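Local coordinates for Acarbose/maltose binding protein GacH (Streptomyces glaucescens, PDB 3K01) that binds acarbose and an acarbose homolog as the solute receptor of an ABC transporter, and probably maltose as well, at residues A[324-327]-A[328-332]; A[348-351]-A[352-355]; A[363-366]-A[367-370]; A[383-387]-A[388-392]. One frame throughout, in Å; residues are numbered along the deposited sequence. Where two conformers were deposited one is given.

Interaction 1. Residues A[324-327]-A[328-332]; sequences VQQQ and TTEKL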
ATOM      1  N   VAL A 324     -11.255 -17.754   0.939  1.00  8.99           N
ATOM      2  CA  VAL A 324     -10.429 -17.212   2.022  1.00  9.11           C
ATOM      3  C   VAL A 324     -10.389 -15.671   2.025  1.00  8.48           C
ATOM      4  O   VAL A 324     -10.477 -15.068   3.089  1.00  8.43           O
ATOM      5  CB  VAL A 324      -9.029 -17.832   2.041  1.00  8.75           C
ATOM      6  CG1 VAL A 324      -8.123 -17.147   3.060  1.00  9.16           C
ATOM      7  CG2 VAL A 324      -9.132 -19.343   2.361  1.00 10.23           C
ATOM      8  N   GLN A 325     -10.324 -15.046   0.855  1.00  8.00           N
ATOM      9  CA  GLN A 325     -10.345 -13.583   0.778  1.00  8.29           C
ATOM     10  C   GLN A 325     -11.645 -13.028   1.323  1.00  8.49           C
ATOM     11  O   GLN A 325     -11.639 -12.006   2.045  1.00  8.40           O
ATOM     12  CB  GLN A 325     -10.108 -13.126  -0.663  1.00  7.88           C
ATOM     13  CG  GLN A 325      -8.685 -13.449  -1.144  1.00  7.92           C
ATOM     14  CD  GLN A 325      -8.182 -12.539  -2.236  1.00  8.26           C
ATOM     15  OE1 GLN A 325      -7.135 -12.819  -2.854  1.00 12.95           O
ATOM     16  NE2 GLN A 325      -8.860 -11.455  -2.470  1.00  7.39           N
ATOM     17  N   GLN A 326     -12.757 -13.701   1.034  1.00  8.96           N
ATOM     18  CA  GLN A 326     -14.051 -13.276   1.571  1.00  8.61           C
ATOM     19  C   GLN A 326     -14.089 -13.376   3.073  1.00  8.83           C
ATOM     20  O   GLN A 326     -14.500 -12.448   3.747  1.00  9.04           O
ATOM     21  CB  GLN A 326     -15.165 -14.120   0.970  1.00  9.69           C
ATOM     22  CG  GLN A 326     -16.537 -13.792   1.560  1.00 10.12           C
ATOM     23  CD  GLN A 326     -17.606 -14.705   1.023  1.00 12.13           C
ATOM     24  OE1 GLN A 326     -17.500 -15.221  -0.093  1.00 12.17           O
ATOM     25  NE2 GLN A 326     -18.653 -14.900   1.811  1.00 12.35           N
ATOM     26  N   GLN A 327     -13.667 -14.508   3.618  1.00  9.11           N
ATOM     27  CA  GLN A 327     -13.631 -14.648   5.079  1.00  9.94           C
ATOM     28  C   GLN A 327     -12.739 -13.589   5.733  1.00  9.78           C
ATOM     29  O   GLN A 327     -13.057 -13.080   6.806  1.00  9.73           O
ATOM     30  CB  GLN A 327     -13.136 -16.028   5.452  1.00 10.51           C
ATOM     31  CG  GLN A 327     -14.055 -17.166   5.060  1.00 13.02           C
ATOM     32  CD  GLN A 327     -13.426 -18.499   5.351  1.00 17.83           C
ATOM     33  OE1 GLN A 327     -12.478 -18.925   4.673  1.00 18.74           O
ATOM     34  NE2 GLN A 327     -13.931 -19.169   6.376  1.00 21.87           N
ATOM     35  N   THR A 328     -11.620 -13.253   5.085  1.00  8.73           N
ATOM     36  CA  THR A 328     -10.702 -12.264   5.614  1.00  8.55           C
ATOM     37  C   THR A 328     -11.406 -10.908   5.709  1.00  8.80           C
ATOM     38  O   THR A 328     -11.284 -10.219   6.729  1.00  9.25           O
ATOM     39  CB  THR A 328      -9.474 -12.173   4.731  1.00  7.93           C
ATOM     40  OG1 THR A 328      -8.820 -13.467   4.681  1.00  7.36           O
ATOM     41  CG2 THR A 328      -8.517 -11.177   5.276  1.00  9.35           C
ATOM     42  N   THR A 329     -12.126 -10.506   4.670  1.00  8.45           N
ATOM     43  CA  THR A 329     -12.857  -9.240   4.755  1.00  8.88           C
ATOM     44  C   THR A 329     -13.928  -9.286   5.847  1.00  9.63           C
ATOM     45  O   THR A 329     -14.053  -8.333   6.632  1.00  9.80           O
ATOM     46  CB  THR A 329     -13.471  -8.857   3.407  1.00  9.02           C
ATOM     47  OG1 THR A 329     -12.412  -8.758   2.434  1.00 10.78           O
ATOM     48  CG2 THR A 329     -14.231  -7.531   3.502  1.00  9.33           C
ATOM     49  N   GLU A 330     -14.692 -10.374   5.898  1.00 10.15           N
ATOM     50  CA  GLU A 330     -15.795 -10.450   6.852  1.00 11.39           C
ATOM     51  C   GLU A 330     -15.283 -10.358   8.274  1.00 11.82           C
ATOM     52  O   GLU A 330     -15.923  -9.743   9.127  1.00 12.88           O
ATOM     53  CB  GLU A 330     -16.594 -11.743   6.646  1.00 11.92           C
ATOM     54  CG  GLU A 330     -17.387 -11.750   5.344  1.00 12.79           C
ATOM     55  CD  GLU A 330     -17.935 -13.121   4.989  1.00 14.63           C
ATOM     56  OE1 GLU A 330     -17.378 -14.127   5.494  1.00 16.76           O
ATOM     57  OE2 GLU A 330     -18.880 -13.189   4.169  1.00 14.00           O
ATOM     58  N   LYS A 331     -14.141 -10.958   8.546  1.00 10.65           N
ATOM     59  CA  LYS A 331     -13.604 -11.026   9.905  1.00 12.12           C
ATOM     60  C   LYS A 331     -12.674  -9.875  10.262  1.00 11.40           C
ATOM     61  O   LYS A 331     -12.627  -9.459  11.425  1.00 12.98           O
ATOM     62  CB  LYS A 331     -12.889 -12.365  10.143  1.00 12.12           C
ATOM     63  CG  LYS A 331     -13.803 -13.582  10.003  1.00 14.41           C
ATOM     64  CD  LYS A 331     -13.041 -14.906  10.005  1.00 17.06           C
ATOM     65  CE  LYS A 331     -13.969 -16.094   9.808  1.00 23.15           C
ATOM     66  NZ  LYS A 331     -13.441 -17.278  10.556  1.00 27.21           N
ATOM     67  N   LEU A 332     -11.926  -9.363   9.282  1.00  9.69           N
ATOM     68  CA  LEU A 332     -10.846  -8.418   9.545  1.00  9.89           C
ATOM     69  C   LEU A 332     -10.949  -7.114   8.772  1.00  9.28           C
ATOM     70  O   LEU A 332     -10.157  -6.222   9.010  1.00  9.52           O
ATOM     71  CB  LEU A 332      -9.494  -9.066   9.207  1.00 10.09           C
ATOM     72  CG  LEU A 332      -9.174 -10.366   9.952  1.00 10.63           C
ATOM     73  CD1 LEU A 332      -7.827 -10.894   9.478  1.00 11.22           C
ATOM     74  CD2 LEU A 332      -9.175 -10.112  11.484  1.00 12.20           C
TER
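With CG anti to the backbone N (chi1 176°), the extended chain of Gln326 on helix 322-332 lays its amide beside Glu330, whose CG stands instead anti to its own carbonyl carbon. The pair forms a side-chain bridge of the i to i+4 kind along one face of the alpha-helix. Gln326 NE2 donates to Glu330 OE2 at 2.9 Å, and the bond is close to straight, 165° at the hydrogen. The two flat groups are nearly perpendicular, their planes 89° apart: the oxygen lies close to the plane of the amide, while NE2 reaches OE2 from above the carboxylate plane. Ser346 OG, on helix 345-348, bonds the same OE2, so two partners hold this oxygen and probably steady its negative charge. Both side chains are long enough to span a helical turn, at the margin where helix 345-348 meets this helix.

Thr328 belongs to a buried side, packed against Tyr44 and Leu47 of helix 41-49. Its OG1 donates back to Val324 O at 2.8 Å from above the carbonyl plane, and its own N gives that oxygen the ordinary helical bond at 2.9 Å. Threonine suits the place because its hydroxyl is satisfied within its own helix. Thr329 OG1 is bonded instead to Leu334 O, just past the helix. On the solvent side, the methylenes of Lys331 lie by the preceding turn, its CG 3.3 Å from Gln327 O, the oxygen that also accepts from Lys331 N at 3.0 Å.

Interaction 2. Residues A[348-351]-A[352-355]; sequences ADNE and MVKF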
ATOM      1  N   ALA A 348     -19.293  -6.210  -0.247  1.00  9.13           N
ATOM      2  CA  ALA A 348     -19.713  -4.938  -0.812  1.00  9.84           C
ATOM      3  C   ALA A 348     -20.207  -3.969   0.240  1.00  9.87           C
ATOM      4  O   ALA A 348     -20.049  -2.750   0.075  1.00  9.87           O
ATOM      5  CB  ALA A 348     -20.800  -5.179  -1.814  1.00 10.31           C
ATOM      6  N   ASP A 349     -20.821  -4.468   1.310  1.00  9.21           N
ATOM      7  CA  ASP A 349     -21.302  -3.578   2.366  1.00  9.97           C
ATOM      8  C   ASP A 349     -20.379  -3.464   3.573  1.00  9.91           C
ATOM      9  O   ASP A 349     -20.739  -2.880   4.583  1.00 10.31           O
ATOM     10  CB  ASP A 349     -22.756  -3.884   2.762  1.00 12.33           C
ATOM     11  CG  ASP A 349     -22.901  -5.187   3.481  1.00 15.13           C
ATOM     12  OD1 ASP A 349     -21.897  -5.818   3.857  1.00 15.81           O
ATOM     13  OD2 ASP A 349     -24.083  -5.605   3.674  1.00 21.19           O
ATOM     14  N   ASN A 350     -19.176  -4.018   3.463  1.00  9.29           N
ATOM     15  CA  ASN A 350     -18.193  -3.891   4.538  1.00  9.16           C
ATOM     16  C   ASN A 350     -17.756  -2.429   4.683  1.00  8.60           C
ATOM     17  O   ASN A 350     -17.513  -1.757   3.687  1.00  7.89           O
ATOM     18  CB  ASN A 350     -17.006  -4.830   4.256  1.00  9.70           C
ATOM     19  CG  ASN A 350     -15.893  -4.669   5.248  1.00  8.61           C
ATOM     20  OD1 ASN A 350     -15.040  -3.770   5.090  1.00 10.07           O
ATOM     21  ND2 ASN A 350     -15.892  -5.479   6.290  1.00  8.30           N
ATOM     22  N   GLU A 351     -17.633  -1.949   5.919  1.00  8.65           N
ATOM     23  CA  GLU A 351     -17.292  -0.528   6.140  1.00 10.11           C
ATOM     24  C   GLU A 351     -16.007  -0.097   5.396  1.00  8.53           C
ATOM     25  O   GLU A 351     -15.949   0.963   4.766  1.00  8.18           O
ATOM     26  CB  GLU A 351     -17.157  -0.218   7.646  1.00 11.29           C
ATOM     27  CG  GLU A 351     -16.817   1.282   7.882  1.00 15.39           C
ATOM     28  CD  GLU A 351     -16.762   1.773   9.335  1.00 16.68           C
ATOM     29  OE1 GLU A 351     -15.830   1.396  10.057  1.00 18.70           O
ATOM     30  OE2 GLU A 351     -17.628   2.607   9.717  1.00 24.61           O
ATOM     31  N   MET A 352     -14.988  -0.934   5.468  0.50  7.94           N
ATOM     32  CA  MET A 352     -13.711  -0.572   4.853  0.50  6.97           C
ATOM     33  C   MET A 352     -13.756  -0.632   3.325  0.50  7.28           C
ATOM     34  O   MET A 352     -13.156   0.200   2.639  0.50  6.89           O
ATOM     35  CB  MET A 352     -12.614  -1.462   5.409  0.50  7.70           C
ATOM     36  CG  MET A 352     -11.242  -0.917   5.153  0.50  5.15           C
ATOM     37  SD  MET A 352     -10.882   0.538   6.184  0.50  7.37           S
ATOM     38  CE  MET A 352     -10.470  -0.179   7.773  0.50  8.44           C
ATOM     39  N   VAL A 353     -14.494  -1.606   2.782  1.00  7.55           N
ATOM     40  CA  VAL A 353     -14.674  -1.707   1.349  1.00  7.35           C
ATOM     41  C   VAL A 353     -15.434  -0.473   0.849  1.00  7.63           C
ATOM     42  O   VAL A 353     -15.090   0.127  -0.167  1.00  7.14           O
ATOM     43  CB  VAL A 353     -15.429  -2.996   1.016  1.00  7.31           C
ATOM     44  CG1 VAL A 353     -15.855  -2.989  -0.418  1.00  8.62           C
ATOM     45  CG2 VAL A 353     -14.549  -4.189   1.313  1.00  8.44           C
ATOM     46  N   LYS A 354     -16.450  -0.070   1.605  1.00  6.97           N
ATOM     47  CA  LYS A 354     -17.216   1.115   1.222  1.00  8.22           C
ATOM     48  C   LYS A 354     -16.346   2.368   1.231  1.00  8.31           C
ATOM     49  O   LYS A 354     -16.444   3.213   0.339  1.00  9.52           O
ATOM     50  CB  LYS A 354     -18.421   1.311   2.139  1.00  8.77           C
ATOM     51  CG  LYS A 354     -19.474   0.248   1.932  1.00  8.95           C
ATOM     52  CD  LYS A 354     -20.699   0.432   2.849  1.00 10.64           C
ATOM     53  CE  LYS A 354     -20.351   0.339   4.340  1.00 12.72           C
ATOM     54  NZ  LYS A 354     -21.620   0.490   5.161  1.00 19.57           N
ATOM     55  N   PHE A 355     -15.504   2.503   2.256  1.00  7.82           N
ATOM     56  CA  PHE A 355     -14.609   3.658   2.321  1.00  7.84           C
ATOM     57  C   PHE A 355     -13.560   3.661   1.224  1.00  7.45           C
ATOM     58  O   PHE A 355     -13.277   4.732   0.675  1.00  8.74           O
ATOM     59  CB  PHE A 355     -13.859   3.726   3.647  1.00  8.25           C
ATOM     60  CG  PHE A 355     -14.637   4.283   4.816  1.00  7.35           C
ATOM     61  CD1 PHE A 355     -15.384   5.451   4.693  1.00 10.91           C
ATOM     62  CD2 PHE A 355     -14.526   3.690   6.068  1.00 10.32           C
ATOM     63  CE1 PHE A 355     -16.045   5.993   5.800  1.00 10.21           C
ATOM     64  CE2 PHE A 355     -15.212   4.232   7.189  1.00  9.14           C
ATOM     65  CZ  PHE A 355     -15.942   5.379   7.032  1.00 10.29           C
TER
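Asn350 OD1 meets two backbone N-H groups of the turn that follows it. Val353 N approaches Asn350 OD1 at 3.2 Å in the carbonyl plane, on a lone pair, whereas the bond from Met352 N to OD1, 2.9 Å long, is weak because it is bent to 128° at the hydrogen. Asn350 CG is anti to its backbone N (chi1 175°), which lays the amide beside its own carbonyl carbon and brings OD1 over the first-turn amides, which lack a preceding helical turn to supply carbonyls. Its main-chain carbonyl is used too: Asn350 O accepts from Lys354 N at 2.9 Å.

Asn350 is thus the N-cap of helix 351-360, a place that suits asparagine because its side chain is short and carries a carbonyl acceptor. One residue on, Glu351 lies alongside Phe355, both pointing the same way; its CG comes within 3.4 Å of Phe355 CE2, and the carboxylate and ring planes are 35° apart. An acid in the first turn would also probably interact well with the positive end of the helix. Lys354, bent at chi3, folds its aliphatic part back over the connection, with CE 3.3 Å from Asp349 O.

Further out, Ser333 OG is hydrogen-bonded to Asn350 ND2 and fixes the amide's rotation, while Lys268 NZ forms a salt bridge with Glu351 OE1. Phe355 packs on Leu279 and Val281 of strand 279-283, and Val353 on Leu335 and Tyr342.

Interaction 3. Residues A[363-366]-A[367-370]; sequences AVER and PWIA
Trp368 is the centre of an inverse gamma turn, closed by a weak bond from Ile369 N to Pro367 O, and its indole lies against Glu365 and Arg366 as the chain leaves strand 363-364. At the ring's edge, Trp368 NE1 donates to Glu365 OE1 at 2.9 Å, with the oxygen only 10° out of the ring plane. The nitrogen in turn meets OE1 from above the carboxylate plane. Glutamate fits here because its extended chain carries an acceptor to the one N-H of the buried ring.

Arg366 supplies contacts over the indole. Its CB makes a CH-pi contact with the six-membered ring, 3.8 Å from the centroid, and its carbonyl O lies over a face, 3.3 Å from Trp368 CE2. Beyond CG, which is 3.7 Å from Trp368 CH2, the chain bends at chi2 (-83°) and carries off the charged end, where Arg366 NE donates to Gln295 O and NH2 makes a long, weak ion pair with Glu91. The aliphatic root of arginine thus packs the ring while its guanidinium serves elsewhere.

Glu206 OE1 accepts from Trp368 N. The indole lies among strand 293-302, through Gln295, helix 92-100, through Val92, and helix 121-125, through Ala125.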
ATOM      1  N   ALA A 363      -5.179   3.032  -7.545  1.00  7.10           N
ATOM      2  CA  ALA A 363      -3.837   2.600  -7.171  1.00  7.15           C
ATOM      3  C   ALA A 363      -2.902   2.553  -8.371  1.00  7.46           C
ATOM      4  O   ALA A 363      -3.297   2.133  -9.462  1.00  8.68           O
ATOM      5  CB  ALA A 363      -3.901   1.255  -6.475  1.00  7.77           C
ATOM      6  N   VAL A 364      -1.654   2.950  -8.128  1.00  8.25           N
ATOM      7  CA  VAL A 364      -0.617   2.936  -9.155  1.00  8.05           C
ATOM      8  C   VAL A 364       0.436   1.949  -8.698  1.00  8.32           C
ATOM      9  O   VAL A 364       0.850   1.965  -7.550  1.00  8.26           O
ATOM     10  CB  VAL A 364       0.012   4.362  -9.319  1.00  7.96           C
ATOM     11  CG1 VAL A 364       1.211   4.339 -10.289  1.00  9.65           C
ATOM     12  CG2 VAL A 364      -1.031   5.352  -9.789  1.00  9.57           C
ATOM     13  N   GLU A 365       0.889   1.107  -9.627  1.00  8.31           N
ATOM     14  CA  GLU A 365       1.881   0.117  -9.298  1.00  7.83           C
ATOM     15  C   GLU A 365       3.187   0.745  -8.833  1.00  8.14           C
ATOM     16  O   GLU A 365       3.580   1.815  -9.322  1.00  8.27           O
ATOM     17  CB  GLU A 365       2.190  -0.718 -10.536  1.00  9.21           C
ATOM     18  CG  GLU A 365       1.050  -1.611 -11.010  1.00  8.52           C
ATOM     19  CD  GLU A 365       1.379  -2.363 -12.292  1.00 10.20           C
ATOM     20  OE1 GLU A 365       2.557  -2.694 -12.499  1.00 11.84           O
ATOM     21  OE2 GLU A 365       0.441  -2.636 -13.086  1.00 14.15           O
ATOM     22  N   ARG A 366       3.861   0.073  -7.921  1.00  9.16           N
ATOM     23  CA  ARG A 366       5.256   0.386  -7.607  1.00 10.12           C
ATOM     24  C   ARG A 366       6.129  -0.048  -8.785  1.00 10.53           C
ATOM     25  O   ARG A 366       5.705  -0.859  -9.605  1.00 10.24           O
ATOM     26  CB  ARG A 366       5.736  -0.458  -6.421  1.00 11.66           C
ATOM     27  CG  ARG A 366       4.896  -0.395  -5.190  1.00 13.46           C
ATOM     28  CD  ARG A 366       5.181   0.802  -4.305  1.00 16.03           C
ATOM     29  NE  ARG A 366       4.441   0.600  -3.072  1.00 14.74           N
ATOM     30  CZ  ARG A 366       4.922   0.192  -1.899  1.00 11.79           C
ATOM     31  NH1 ARG A 366       6.229   0.052  -1.658  1.00 14.83           N
ATOM     32  NH2 ARG A 366       4.064   0.047  -0.900  1.00 12.81           N
ATOM     33  N   PRO A 367       7.384   0.445  -8.837  1.00 11.11           N
ATOM     34  CA  PRO A 367       8.339  -0.223  -9.710  1.00 11.28           C
ATOM     35  C   PRO A 367       8.716  -1.552  -9.052  1.00 10.51           C
ATOM     36  O   PRO A 367       9.170  -1.591  -7.911  1.00 10.87           O
ATOM     37  CB  PRO A 367       9.540   0.747  -9.754  1.00 12.48           C
ATOM     38  CG  PRO A 367       9.411   1.562  -8.541  1.00 12.89           C
ATOM     39  CD  PRO A 367       7.972   1.580  -8.094  1.00 12.23           C
ATOM     40  N   TRP A 368       8.551  -2.640  -9.803  1.00 10.19           N
ATOM     41  CA  TRP A 368       8.707  -3.968  -9.227  1.00 10.37           C
ATOM     42  C   TRP A 368      10.147  -4.439  -9.359  1.00 10.46           C
ATOM     43  O   TRP A 368      10.452  -5.421 -10.053  1.00 11.24           O
ATOM     44  CB  TRP A 368       7.720  -4.947  -9.869  1.00 10.33           C
ATOM     45  CG  TRP A 368       6.305  -4.473  -9.790  1.00  9.75           C
ATOM     46  CD1 TRP A 368       5.487  -4.211 -10.847  1.00 10.63           C
ATOM     47  CD2 TRP A 368       5.549  -4.172  -8.597  1.00  9.36           C
ATOM     48  NE1 TRP A 368       4.255  -3.776 -10.394  1.00  9.75           N
ATOM     49  CE2 TRP A 368       4.263  -3.754  -9.030  1.00  8.43           C
ATOM     50  CE3 TRP A 368       5.817  -4.231  -7.230  1.00  9.32           C
ATOM     51  CZ2 TRP A 368       3.267  -3.368  -8.146  1.00 10.36           C
ATOM     52  CZ3 TRP A 368       4.819  -3.864  -6.350  1.00 10.31           C
ATOM     53  CH2 TRP A 368       3.545  -3.438  -6.824  1.00  9.82           C
ATOM     54  N   ILE A 369      11.031  -3.714  -8.687  1.00 10.16           N
ATOM     55  CA  ILE A 369      12.481  -3.911  -8.826  1.00 10.98           C
ATOM     56  C   ILE A 369      13.096  -4.154  -7.455  1.00 11.04           C
ATOM     57  O   ILE A 369      12.501  -3.817  -6.420  1.00 11.01           O
ATOM     58  CB  ILE A 369      13.164  -2.725  -9.555  1.00 10.92           C
ATOM     59  CG1 ILE A 369      13.042  -1.427  -8.743  1.00 10.42           C
ATOM     60  CG2 ILE A 369      12.577  -2.544 -10.954  1.00 12.24           C
ATOM     61  CD1 ILE A 369      13.835  -0.264  -9.359  1.00 11.84           C
ATOM     62  N   ALA A 370      14.296  -4.726  -7.444  1.00 11.44           N
ATOM     63  CA  ALA A 370      15.002  -5.074  -6.222  1.00 12.87           C
ATOM     64  C   ALA A 370      15.120  -3.865  -5.294  1.00 13.38           C
ATOM     65  O   ALA A 370      14.975  -3.970  -4.071  1.00 15.22           O
ATOM     66  CB  ALA A 370      16.391  -5.607  -6.582  1.00 13.56           C
TER

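Interaction 4. Residues A[383-387]-A[388-392]; sequences MANVL and SGETS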
ATOM      1  N   MET A 383      11.765  16.006  -0.303  1.00  7.21           N
ATOM      2  CA  MET A 383      10.484  16.624   0.033  1.00  9.11           C
ATOM      3  C   MET A 383      10.602  17.454   1.314  1.00  7.18           C
ATOM      4  O   MET A 383      10.011  18.540   1.391  1.00  7.08           O
ATOM      5  CB  MET A 383       9.361  15.595   0.153  1.00  9.13           C
ATOM      6  CG  MET A 383       8.061  16.187   0.795  1.00 13.46           C
ATOM      7  SD  MET A 383       6.701  15.005   0.875  1.00 18.46           S
ATOM      8  CE  MET A 383       7.848  13.639   1.314  1.00  2.42           C
ATOM      9  N   ALA A 384      11.337  16.963   2.305  1.00  7.02           N
ATOM     10  CA  ALA A 384      11.546  17.731   3.524  1.00  7.70           C
ATOM     11  C   ALA A 384      12.234  19.048   3.221  1.00  7.46           C
ATOM     12  O   ALA A 384      11.842  20.103   3.741  1.00  8.00           O
ATOM     13  CB  ALA A 384      12.353  16.923   4.530  1.00  8.56           C
ATOM     14  N   ASN A 385      13.245  19.007   2.367  1.00  7.03           N
ATOM     15  CA  ASN A 385      14.014  20.197   2.075  1.00  8.29           C
ATOM     16  C   ASN A 385      13.240  21.191   1.220  1.00  7.43           C
ATOM     17  O   ASN A 385      13.495  22.389   1.303  1.00  8.62           O
ATOM     18  CB  ASN A 385      15.370  19.810   1.483  1.00  8.54           C
ATOM     19  CG  ASN A 385      16.260  19.105   2.503  1.00 10.00           C
ATOM     20  OD1 ASN A 385      15.927  18.981   3.697  1.00 10.18           O
ATOM     21  ND2 ASN A 385      17.390  18.620   2.025  1.00 10.93           N
ATOM     22  N   VAL A 386      12.314  20.699   0.387  1.00  7.03           N
ATOM     23  CA  VAL A 386      11.420  21.590  -0.341  1.00  7.23           C
ATOM     24  C   VAL A 386      10.471  22.262   0.661  1.00  7.73           C
ATOM     25  O   VAL A 386      10.275  23.484   0.623  1.00  8.14           O
ATOM     26  CB  VAL A 386      10.615  20.817  -1.409  1.00  7.30           C
ATOM     27  CG1 VAL A 386       9.413  21.625  -1.920  1.00  9.38           C
ATOM     28  CG2 VAL A 386      11.539  20.428  -2.558  1.00  8.73           C
ATOM     29  N   LEU A 387       9.860  21.481   1.551  1.00  7.81           N
ATOM     30  CA  LEU A 387       8.849  22.036   2.462  1.00  8.21           C
ATOM     31  C   LEU A 387       9.450  23.035   3.437  1.00  9.32           C
ATOM     32  O   LEU A 387       8.780  24.008   3.792  1.00  9.62           O
ATOM     33  CB  LEU A 387       8.093  20.925   3.183  1.00  7.86           C
ATOM     34  CG  LEU A 387       7.156  20.130   2.277  1.00  8.34           C
ATOM     35  CD1 LEU A 387       6.655  18.897   3.047  1.00  8.66           C
ATOM     36  CD2 LEU A 387       5.988  20.976   1.767  1.00  8.27           C
ATOM     37  N   SER A 388      10.697  22.846   3.846  1.00  9.60           N
ATOM     38  CA  SER A 388      11.339  23.821   4.734  1.00 10.19           C
ATOM     39  C   SER A 388      11.838  25.062   4.000  1.00 10.47           C
ATOM     40  O   SER A 388      12.272  26.025   4.650  1.00 12.30           O
ATOM     41  CB  SER A 388      12.510  23.178   5.448  1.00 10.83           C
ATOM     42  OG  SER A 388      13.537  22.900   4.489  1.00 12.53           O
ATOM     43  N   GLY A 389      11.845  25.037   2.665  1.00 10.76           N
ATOM     44  CA  GLY A 389      12.245  26.216   1.872  1.00 11.90           C
ATOM     45  C   GLY A 389      13.694  26.210   1.448  1.00 12.76           C
ATOM     46  O   GLY A 389      14.134  27.127   0.739  1.00 14.91           O
ATOM     47  N   GLU A 390      14.439  25.189   1.842  1.00 11.45           N
ATOM     48  CA  GLU A 390      15.867  25.112   1.545  1.00 12.96           C
ATOM     49  C   GLU A 390      16.156  24.834   0.080  1.00 11.90           C
ATOM     50  O   GLU A 390      17.118  25.349  -0.472  1.00 13.25           O
ATOM     51  CB  GLU A 390      16.486  24.010   2.390  1.00 13.42           C
ATOM     52  CG  GLU A 390      16.319  24.284   3.871  1.00 19.57           C
ATOM     53  CD  GLU A 390      16.523  23.056   4.701  1.00 24.16           C
ATOM     54  OE1 GLU A 390      16.899  22.018   4.106  1.00 27.32           O
ATOM     55  OE2 GLU A 390      16.288  23.137   5.941  1.00 26.39           O
ATOM     56  N   THR A 391      15.304  24.034  -0.549  1.00 10.23           N
ATOM     57  CA  THR A 391      15.597  23.489  -1.873  1.00  9.75           C
ATOM     58  C   THR A 391      14.418  23.757  -2.792  1.00  9.90           C
ATOM     59  O   THR A 391      13.260  23.499  -2.425  1.00 10.30           O
ATOM     60  CB  THR A 391      15.844  21.981  -1.752  1.00 10.43           C
ATOM     61  OG1 THR A 391      16.930  21.788  -0.850  1.00 10.84           O
ATOM     62  CG2 THR A 391      16.132  21.336  -3.100  1.00 12.25           C
ATOM     63  N   SER A 392      14.695  24.243  -4.004  1.00  8.79           N
ATOM     64  CA  SER A 392      13.650  24.463  -4.993  1.00  8.58           C
ATOM     65  C   SER A 392      13.163  23.134  -5.570  1.00  8.55           C
ATOM     66  O   SER A 392      13.901  22.152  -5.584  1.00  8.15           O
ATOM     67  CB  SER A 392      14.187  25.337  -6.126  1.00  9.35           C
ATOM     68  OG  SER A 392      15.183  24.639  -6.873  1.00 11.37           O
TER
HETATM   69  O   HOH W   1      14.683  20.722   5.442  1.00 14.70           O
HETATM   70  O   HOH W   2      17.909  19.198  -0.817  1.00 10.42           O
HETATM   71  O   HOH W   3      11.081  24.981  -1.500  1.00 13.97           O
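Helix 376-387 ends in a Schellman motif: Gly389, with phi at 95°, turns the chain so that Glu390 N comes back to Asn385 O by a weak bond of 3.0 Å and Gly389 N bonds Val386 O. Thr391 N adds a further bond to Asn385 O at 3.1 Å. Glycine suits this corner because a side chain at such backbone angles would be jammed against the carbonyl oxygen of Ser388.

Around the corner the side chains are tied together by water. The Asn385 amide works at both ends: OD1 accepts from a water at 2.8 Å, and ND2 donates to another at 2.9 Å. The first water also bonds Ser388 OG, at 2.6 Å. That hydroxyl stands between its backbone N and carbonyl carbon (chi1 68°), which puts OG near the water and near Asn385 O, its bond to the latter weak and not settled. The second water reaches Thr391 OG1 at 2.8 Å, so it bridges the helix end to the outgoing chain. Asparagine is apt here, offering an acceptor and a donor from one flat group. The Glu390 carboxylate crosses the Asn385 amide obliquely, the planes 46° apart, with two acceptor oxygens, Asn385 OD1 and Glu390 OE1, facing each other.

Val386 turns to the interior and packs on Tyr222 of helix 216-230 and Ala396 of helix 393-407, which Ser392 caps with a weak bond to Glu395 N. Val386 CA makes a CA-H...O contact of 3.4 Å with Thr391 O, and a third water donates both to that oxygen and to Val386 O, the latter at 2.7 Å.

Interactions 1 and 2 are neighbours in space, their centres about 12 Å apart: Thr329 CG2 lies 4.0 Å from Val353 CG2, so the side of helix 322-332 packs against the capped start of helix 351-360. Ser346, which holds Glu330 in interaction 1, lies on helix 345-348, just before the 348-355 turn. Interaction 3 follows along the chain, its centre about 26 Å from that of interaction 2 and about 10 Å from the centre of the chain. Interaction 4 closes the next helix, 376-387, with its centre about 26 Å from that of interaction 3. Interactions 1 and 4, about 43 Å apart between centres, lie on opposite sides of the chain's centre.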